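Local coordinates for alpha,alpha-trehalose-phosphate synthase (UDP-forming) (Burkholderia multivorans, PDB 5UOF), which belongs to glycosyltransferase family 20 and has the GT-B fold, in which two Rossmann-like domains are joined in one chain, at residues R330-F335 with D339-Q344. Residues are numbered along the deposited sequence; the frame is centred on the assembly and turned at random.
With EDO (1,2-ethanediol), chain N.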
loop_
_atom_site.group_PDB
_atom_site.type_symbol
_atom_site.label_atom_id
_atom_site.label_comp_id
_atom_site.label_asym_id
_atom_site.label_seq_id
_atom_site.Cartn_x
_atom_site.Cartn_y
_atom_site.Cartn_z
ATOM N N ARG A 330 0.171 -29.780 6.821
ATOM C CA ARG A 330 1.613 -29.848 7.023
ATOM C C ARG A 330 1.969 -29.710 8.500
ATOM O O ARG A 330 2.793 -30.468 9.022
ATOM C CB ARG A 330 2.311 -28.767 6.200
ATOM C CG ARG A 330 3.824 -28.838 6.265
ATOM C CD ARG A 330 4.451 -27.696 5.483
ATOM N NE ARG A 330 3.981 -26.402 5.965
ATOM C CZ ARG A 330 4.416 -25.837 7.083
ATOM N NH1 ARG A 330 5.330 -26.463 7.812
ATOM N NH2 ARG A 330 3.932 -24.659 7.467
ATOM N N ILE A 331 1.356 -28.748 9.190
ATOM C CA ILE A 331 1.708 -28.486 10.584
ATOM C C ILE A 331 1.247 -29.624 11.482
ATOM O O ILE A 331 1.978 -30.057 12.389
ATOM C CB ILE A 331 1.133 -27.124 11.016
ATOM C CG1 ILE A 331 1.813 -25.997 10.231
ATOM C CG2 ILE A 331 1.297 -26.903 12.509
ATOM C CD1 ILE A 331 1.097 -24.634 10.352
ATOM N N ASN A 332 0.042 -30.145 11.245
ATOM C CA ASN A 332 -0.390 -31.322 11.991
ATOM C C ASN A 332 0.481 -32.532 11.660
ATOM O O ASN A 332 0.822 -33.315 12.550
ATOM C CB ASN A 332 -1.878 -31.587 11.721
ATOM C CG ASN A 332 -2.766 -30.539 12.381
ATOM O OD1 ASN A 332 -2.386 -29.959 13.405
ATOM N ND2 ASN A 332 -3.932 -30.260 11.784
ATOM N N GLY A 333 0.894 -32.686 10.400
ATOM C CA GLY A 333 1.794 -33.780 10.084
ATOM C C GLY A 333 3.110 -33.664 10.829
ATOM O O GLY A 333 3.701 -34.674 11.226
ATOM N N ARG A 334 3.569 -32.432 11.050
ATOM C CA ARG A 334 4.847 -32.216 11.718
ATOM C C ARG A 334 4.768 -32.542 13.205
ATOM O O ARG A 334 5.668 -33.195 13.748
ATOM C CB ARG A 334 5.298 -30.770 11.521
ATOM C CG ARG A 334 6.663 -30.467 12.146
ATOM C CD ARG A 334 7.142 -29.060 11.800
ATOM N NE ARG A 334 8.429 -28.812 12.449
ATOM C CZ ARG A 334 9.018 -27.625 12.540
ATOM N NH1 ARG A 334 8.439 -26.550 12.024
ATOM N NH2 ARG A 334 10.186 -27.517 13.165
ATOM N N PHE A 335 3.702 -32.097 13.882
ATOM C CA PHE A 335 3.672 -32.092 15.338
ATOM C C PHE A 335 2.658 -33.037 15.969
ATOM O O PHE A 335 2.729 -33.250 17.185
ATOM C CB PHE A 335 3.395 -30.670 15.857
ATOM C CG PHE A 335 4.543 -29.714 15.650
ATOM C CD1 PHE A 335 5.788 -29.973 16.211
ATOM C CD2 PHE A 335 4.373 -28.563 14.896
ATOM C CE1 PHE A 335 6.848 -29.101 16.016
ATOM C CE2 PHE A 335 5.429 -27.685 14.698
ATOM C CZ PHE A 335 6.667 -27.954 15.267
ATOM N N ASP A 339 -2.842 -38.537 20.556
ATOM C CA ASP A 339 -4.027 -37.898 21.112
ATOM C C ASP A 339 -3.948 -36.380 21.025
ATOM O O ASP A 339 -4.509 -35.679 21.866
ATOM C CB ASP A 339 -4.268 -38.346 22.555
ATOM C CG ASP A 339 -3.235 -37.800 23.515
ATOM O OD1 ASP A 339 -2.142 -37.403 23.057
ATOM O OD2 ASP A 339 -3.527 -37.772 24.732
ATOM N N TRP A 340 -3.276 -35.847 20.005
ATOM C CA TRP A 340 -3.158 -34.397 19.891
ATOM C C TRP A 340 -3.177 -33.976 18.432
ATOM O O TRP A 340 -2.287 -34.367 17.668
ATOM C CB TRP A 340 -1.884 -33.898 20.560
ATOM C CG TRP A 340 -1.713 -32.412 20.478
ATOM C CD1 TRP A 340 -2.640 -31.452 20.795
ATOM C CD2 TRP A 340 -0.531 -31.718 20.078
ATOM N NE1 TRP A 340 -2.095 -30.203 20.615
ATOM C CE2 TRP A 340 -0.803 -30.341 20.168
ATOM C CE3 TRP A 340 0.736 -32.133 19.645
ATOM C CZ2 TRP A 340 0.149 -29.367 19.848
ATOM C CZ3 TRP A 340 1.682 -31.165 19.323
ATOM C CH2 TRP A 340 1.383 -29.799 19.425
ATOM N N THR A 341 -4.195 -33.177 18.066
ATOM C CA THR A 341 -4.246 -32.445 16.805
ATOM C C THR A 341 -3.823 -31.004 17.081
ATOM O O THR A 341 -4.567 -30.272 17.752
ATOM C CB THR A 341 -5.663 -32.492 16.205
ATOM O OG1 THR A 341 -5.958 -33.824 15.754
ATOM C CG2 THR A 341 -5.798 -31.532 15.022
ATOM N N PRO A 342 -2.633 -30.566 16.643
ATOM C CA PRO A 342 -2.189 -29.193 16.963
ATOM C C PRO A 342 -3.131 -28.098 16.479
ATOM O O PRO A 342 -3.400 -27.142 17.225
ATOM C CB PRO A 342 -0.820 -29.107 16.272
ATOM C CG PRO A 342 -0.318 -30.529 16.270
ATOM C CD PRO A 342 -1.538 -31.408 16.129
ATOM N N ILE A 343 -3.616 -28.187 15.242
ATOM C CA ILE A 343 -4.484 -27.165 14.659
ATOM C C ILE A 343 -5.797 -27.829 14.275
ATOM O O ILE A 343 -5.835 -28.678 13.373
ATOM C CB ILE A 343 -3.856 -26.473 13.442
ATOM C CG1 ILE A 343 -2.585 -25.727 13.844
ATOM C CG2 ILE A 343 -4.863 -25.471 12.838
ATOM C CD1 ILE A 343 -1.920 -24.996 12.657
ATOM N N GLN A 344 -6.869 -27.452 14.967
ATOM C CA GLN A 344 -8.222 -27.816 14.550
ATOM C C GLN A 344 -8.745 -26.703 13.658
ATOM O O GLN A 344 -8.925 -25.572 14.117
ATOM C CB GLN A 344 -9.136 -28.010 15.756
ATOM C CG GLN A 344 -8.651 -29.091 16.690
ATOM C CD GLN A 344 -9.478 -29.159 17.959
ATOM O OE1 GLN A 344 -8.939 -29.064 19.071
ATOM N NE2 GLN A 344 -10.790 -29.321 17.801
HETATM C C1 EDO N . -6.103 -36.403 18.334
HETATM O O1 EDO N . -5.692 -36.181 16.978
HETATM C C2 EDO N . -7.474 -37.064 18.356
HETATM O O2 EDO N . -8.385 -36.254 17.607
#
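W340 meets F335 where helix 314-335 ends and the chain turns back toward strand 343-346, inside the beta-alpha-beta unit that begins with strand 301-306 of the six-stranded parallel sheet in this GT-B protein. The indole brings its six-membered ring to the end of the helix: CZ3 of W340 lies 3.9 Å from CB of F335 and also approaches the F335 carbonyl oxygen. The W340 chi1 of -180°, with CG anti to the backbone N, carries the indole to where P342 CG lies 3.5 Å above one of its faces, displaced toward the rim. T341 is exposed; its methyl CG2 skirts the amide of N332, while its OG1 makes a hydrogen bond with a 1,2-ethanediol molecule, probably from the crystallisation liquor. The CB of P342 points toward the helix, and its CG packs 3.7 Å from CB of F335. At I343 the edge strand begins, and here the N332 carboxamide spans the backbone of a single residue. I343 N donates to N332 OD1 over 2.8 Å, and N332 ND2 donates to I343 O over 2.9 Å. Both bonds reach lone pairs in the carbonyl planes, and I343 O lies only 12° out of the N332 amide plane; the paired bonds thus fix the rotation of the carboxamide and tie the last turn of the helix to the start of the strand. On the buried side, F284 of helix 280-293 touches I331 and L303 touches I343, whose CD1 reaches across to I331 CG2 at 3.7 Å.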